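Local coordinates for 5-nitroimidazole antibiotic resistance protein (Bacteroides thetaiotaomicron, PDB 2FG9) that binds FAD and is probably a flavin-dependent oxidoreductase of the pyridoxamine 5'-phosphate oxidase family, with a putative role in resistance to 5-nitroimidazole antibiotics, at residues L66-G71 with K156-P161. Numbering follows the deposited sequence.
Sequences LYLHSG and KVWKVP. With FAD (flavin-adenine dinucleotide), chain C; EDO (1,2-ethanediol), chain D.
In the flavin-binding split β-barrel of the pyridoxamine 5'-phosphate oxidase family, segments 66-70 and 156-161, from strands 65-70 and 156-175, run antiparallel, joined by six backbone hydrogen bonds, and show how the end of a strand can offer backbone to a cofactor. Leu66 with Val160, Leu68 with Trp158 and Ser70 with Lys156 form the hydrogen-bonded pairs; Tyr67 with Lys159 and His69 with Val157 form the non-hydrogen-bonded ones. Tyr67, His69, Val157 and Lys159 share one face, the first three under helix 126-138, and Lys159 CG lies 3.8 Å from Tyr67 CE1, the two side chains alongside each other. On the other face, Leu68 CB sits over one face of the Trp158 indole, offset toward its rim, while Leu68 CD1 reaches Val160 CG2 at 4.0 Å. The indole meets Phe122 edge-to-face and also packs against helix 75-82.

Because His69 pairs without hydrogen bonds to Val157, its carbonyl is turned away from segment 156-161. His69 O instead accepts the flavin N3-H, N3 to O 2.6 Å with 164° at the hydrogen, while the imidazole brings its edge to flavin O4, which lies 3.6 Å from ND1. Beside it, Ser70 CB approaches flavin O2 at 3.1 Å. The Ser70 hydroxyl is held between backbone N and carbonyl carbon (chi1 63°), where it serves two partners: it donates to Gly71 O in the carbonyl plane, on a lone pair, and accepts from the indole, Trp158 NE1 to Ser70 OG 2.9 Å, tilted 19° from the ring plane.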
loop_
_atom_site.group_PDB
_atom_site.type_symbol
_atom_site.label_atom_id
_atom_site.label_comp_id
_atom_site.label_asym_id
_atom_site.label_seq_id
_atom_site.Cartn_x
_atom_site.Cartn_y
_atom_site.Cartn_z
ATOM N N LEU A 66 23.476 11.007 -18.397
ATOM C CA LEU A 66 23.387 10.284 -17.140
ATOM C C LEU A 66 24.591 10.620 -16.287
ATOM O O LEU A 66 25.698 10.791 -16.815
ATOM C CB LEU A 66 23.358 8.766 -17.383
ATOM C CG LEU A 66 22.034 8.243 -17.921
ATOM C CD1 LEU A 66 22.216 6.831 -18.442
ATOM C CD2 LEU A 66 21.019 8.258 -16.854
ATOM N N TYR A 67 24.363 10.700 -14.975
ATOM C CA TYR A 67 25.397 10.999 -13.994
ATOM C C TYR A 67 25.358 9.930 -12.915
ATOM O O TYR A 67 24.289 9.578 -12.410
ATOM C CB TYR A 67 25.160 12.373 -13.353
ATOM C CG TYR A 67 25.159 13.499 -14.347
ATOM C CD1 TYR A 67 26.343 14.093 -14.766
ATOM C CD2 TYR A 67 23.977 13.919 -14.912
ATOM C CE1 TYR A 67 26.334 15.137 -15.722
ATOM C CE2 TYR A 67 23.947 14.938 -15.825
ATOM C CZ TYR A 67 25.126 15.539 -16.241
ATOM O OH TYR A 67 25.010 16.556 -17.147
ATOM N N LEU A 68 26.528 9.442 -12.561
ATOM C CA LEU A 68 26.698 8.500 -11.511
ATOM C C LEU A 68 27.876 8.934 -10.667
ATOM O O LEU A 68 28.554 9.917 -10.978
ATOM C CB LEU A 68 26.928 7.112 -12.075
ATOM C CG LEU A 68 25.888 6.659 -13.108
ATOM C CD1 LEU A 68 26.389 6.878 -14.466
ATOM C CD2 LEU A 68 25.515 5.188 -12.955
ATOM N N HIS A 69 28.093 8.217 -9.575
ATOM C CA HIS A 69 29.227 8.494 -8.730
ATOM C C HIS A 69 29.614 7.238 -8.017
ATOM O O HIS A 69 28.788 6.340 -7.872
ATOM C CB HIS A 69 28.964 9.643 -7.737
ATOM C CG HIS A 69 27.783 9.428 -6.851
ATOM N ND1 HIS A 69 27.094 8.234 -6.794
ATOM C CD2 HIS A 69 27.182 10.247 -5.958
ATOM C CE1 HIS A 69 26.107 8.338 -5.921
ATOM N NE2 HIS A 69 26.138 9.551 -5.402
ATOM N N SER A 70 30.892 7.162 -7.643
ATOM C CA SER A 70 31.460 6.014 -6.996
ATOM C C SER A 70 32.711 6.452 -6.229
ATOM O O SER A 70 33.105 7.619 -6.278
ATOM C CB SER A 70 31.817 4.955 -8.044
ATOM O OG SER A 70 32.807 5.408 -8.958
ATOM N N GLY A 71 33.310 5.518 -5.501
ATOM C CA GLY A 71 34.612 5.706 -4.937
ATOM C C GLY A 71 35.551 5.813 -6.104
ATOM O O GLY A 71 35.146 5.544 -7.243
ATOM N N LYS A 156 34.430 9.761 -7.507
ATOM C CA LYS A 156 34.500 9.868 -8.951
ATOM C C LYS A 156 33.088 10.100 -9.361
ATOM O O LYS A 156 32.189 9.388 -8.931
ATOM C CB LYS A 156 35.053 8.614 -9.619
ATOM C CG LYS A 156 36.559 8.703 -9.868
ATOM C CD LYS A 156 37.034 7.482 -10.575
ATOM C CE LYS A 156 38.438 7.656 -11.157
ATOM N NZ LYS A 156 39.436 7.253 -10.143
ATOM N N VAL A 157 32.910 11.124 -10.179
ATOM C CA VAL A 157 31.628 11.443 -10.714
ATOM C C VAL A 157 31.638 11.173 -12.206
ATOM O O VAL A 157 32.407 11.782 -12.951
ATOM C CB VAL A 157 31.250 12.900 -10.437
ATOM C CG1 VAL A 157 29.812 13.125 -10.857
ATOM C CG2 VAL A 157 31.403 13.229 -8.934
ATOM N N TRP A 158 30.732 10.295 -12.626
ATOM C CA TRP A 158 30.694 9.769 -13.979
ATOM C C TRP A 158 29.718 10.572 -14.768
ATOM O O TRP A 158 28.598 10.774 -14.325
ATOM C CB TRP A 158 30.141 8.371 -13.983
ATOM C CG TRP A 158 30.816 7.374 -13.159
ATOM C CD1 TRP A 158 31.623 7.573 -12.078
ATOM C CD2 TRP A 158 30.677 5.971 -13.306
ATOM N NE1 TRP A 158 32.017 6.361 -11.563
ATOM C CE2 TRP A 158 31.446 5.363 -12.301
ATOM C CE3 TRP A 158 29.978 5.159 -14.204
ATOM C CZ2 TRP A 158 31.537 3.983 -12.167
ATOM C CZ3 TRP A 158 30.080 3.792 -14.075
ATOM C CH2 TRP A 158 30.853 3.220 -13.066
ATOM N N LYS A 159 30.135 11.043 -15.933
ATOM C CA LYS A 159 29.241 11.692 -16.877
ATOM C C LYS A 159 29.162 10.803 -18.087
ATOM O O LYS A 159 30.189 10.333 -18.610
ATOM C CB LYS A 159 29.771 13.065 -17.274
ATOM C CG LYS A 159 28.903 13.843 -18.245
ATOM C CD LYS A 159 29.528 15.190 -18.470
ATOM C CE LYS A 159 28.726 16.008 -19.471
ATOM N NZ LYS A 159 29.359 17.340 -19.721
ATOM N N VAL A 160 27.939 10.550 -18.516
ATOM C CA VAL A 160 27.678 9.629 -19.629
ATOM C C VAL A 160 26.690 10.291 -20.559
ATOM O O VAL A 160 25.463 10.152 -20.380
ATOM C CB VAL A 160 27.091 8.294 -19.147
ATOM C CG1 VAL A 160 26.965 7.330 -20.318
ATOM C CG2 VAL A 160 27.946 7.686 -18.035
ATOM N N PRO A 161 27.213 11.046 -21.535
ATOM C CA PRO A 161 26.297 11.560 -22.549
ATOM C C PRO A 161 25.714 10.369 -23.277
ATOM O O PRO A 161 26.457 9.434 -23.618
ATOM C CB PRO A 161 27.188 12.391 -23.475
ATOM C CG PRO A 161 28.489 12.664 -22.682
ATOM C CD PRO A 161 28.612 11.451 -21.765
HETATM P PA FAD C . 34.466 -4.304 -6.815
HETATM O O1A FAD C . 35.600 -3.842 -7.714
HETATM O O2A FAD C . 34.664 -4.182 -5.315
HETATM O O5B FAD C . 34.170 -5.845 -7.176
HETATM C C5B FAD C . 34.337 -6.866 -6.223
HETATM C C4B FAD C . 33.487 -8.073 -6.618
HETATM O O4B FAD C . 32.351 -8.164 -5.752
HETATM C C3B FAD C . 32.934 -8.077 -8.051
HETATM O O3B FAD C . 33.830 -8.501 -9.066
HETATM C C2B FAD C . 31.736 -8.989 -7.861
HETATM O O2B FAD C . 32.072 -10.369 -7.771
HETATM C C1B FAD C . 31.202 -8.499 -6.513
HETATM N N9A FAD C . 30.239 -7.374 -6.715
HETATM C C8A FAD C . 30.507 -6.088 -7.099
HETATM N N7A FAD C . 29.347 -5.416 -7.198
HETATM C C5A FAD C . 28.313 -6.229 -6.853
HETATM C C6A FAD C . 26.902 -6.019 -6.773
HETATM N N6A FAD C . 26.433 -4.791 -6.483
HETATM N N1A FAD C . 26.110 -7.091 -6.412
HETATM C C2A FAD C . 26.691 -8.330 -6.120
HETATM N N3A FAD C . 28.059 -8.548 -6.196
HETATM C C4A FAD C . 28.872 -7.493 -6.556
HETATM N N1 FAD C . 27.940 1.956 -6.068
HETATM C C2 FAD C . 28.540 3.147 -6.451
HETATM O O2 FAD C . 29.773 3.260 -6.483
HETATM N N3 FAD C . 27.742 4.226 -6.761
HETATM C C4 FAD C . 26.347 4.112 -6.713
HETATM O O4 FAD C . 25.713 4.962 -7.294
HETATM C C4X FAD C . 25.748 2.922 -6.339
HETATM N N5 FAD C . 24.372 2.741 -6.268
HETATM C C5X FAD C . 23.831 1.485 -5.880
HETATM C C6 FAD C . 22.481 1.292 -5.835
HETATM C C7 FAD C . 21.946 0.066 -5.490
HETATM C C7M FAD C . 20.645 -0.165 -6.190
HETATM C C8 FAD C . 22.776 -0.984 -5.164
HETATM C C8M FAD C . 22.334 -2.380 -4.959
HETATM C C9 FAD C . 24.128 -0.810 -5.189
HETATM C C9A FAD C . 24.652 0.415 -5.569
HETATM N N10 FAD C . 26.013 0.617 -5.676
HETATM C C10 FAD C . 26.566 1.832 -6.037
HETATM C "C1'" FAD C . 26.938 -0.520 -5.554
HETATM C "C2'" FAD C . 27.619 -0.722 -6.884
HETATM O "O2'" FAD C . 26.991 -1.869 -7.445
HETATM C "C3'" FAD C . 29.092 -0.777 -6.426
HETATM O "O3'" FAD C . 29.969 0.205 -6.973
HETATM C "C4'" FAD C . 29.618 -2.154 -6.626
HETATM O "O4'" FAD C . 28.831 -3.080 -5.866
HETATM C "C5'" FAD C . 31.116 -2.019 -6.316
HETATM O "O5'" FAD C . 31.596 -1.707 -7.614
HETATM P P FAD C . 32.992 -2.248 -8.198
HETATM O O1P FAD C . 34.023 -1.162 -7.857
HETATM O O2P FAD C . 32.907 -2.603 -9.661
HETATM O O3P FAD C . 33.123 -3.541 -7.260
HETATM C C1 EDO D . 32.396 1.811 -3.090
HETATM O O1 EDO D . 32.550 0.478 -3.603
HETATM C C2 EDO D . 31.546 2.653 -4.042
HETATM O O2 EDO D . 32.074 2.624 -5.381
#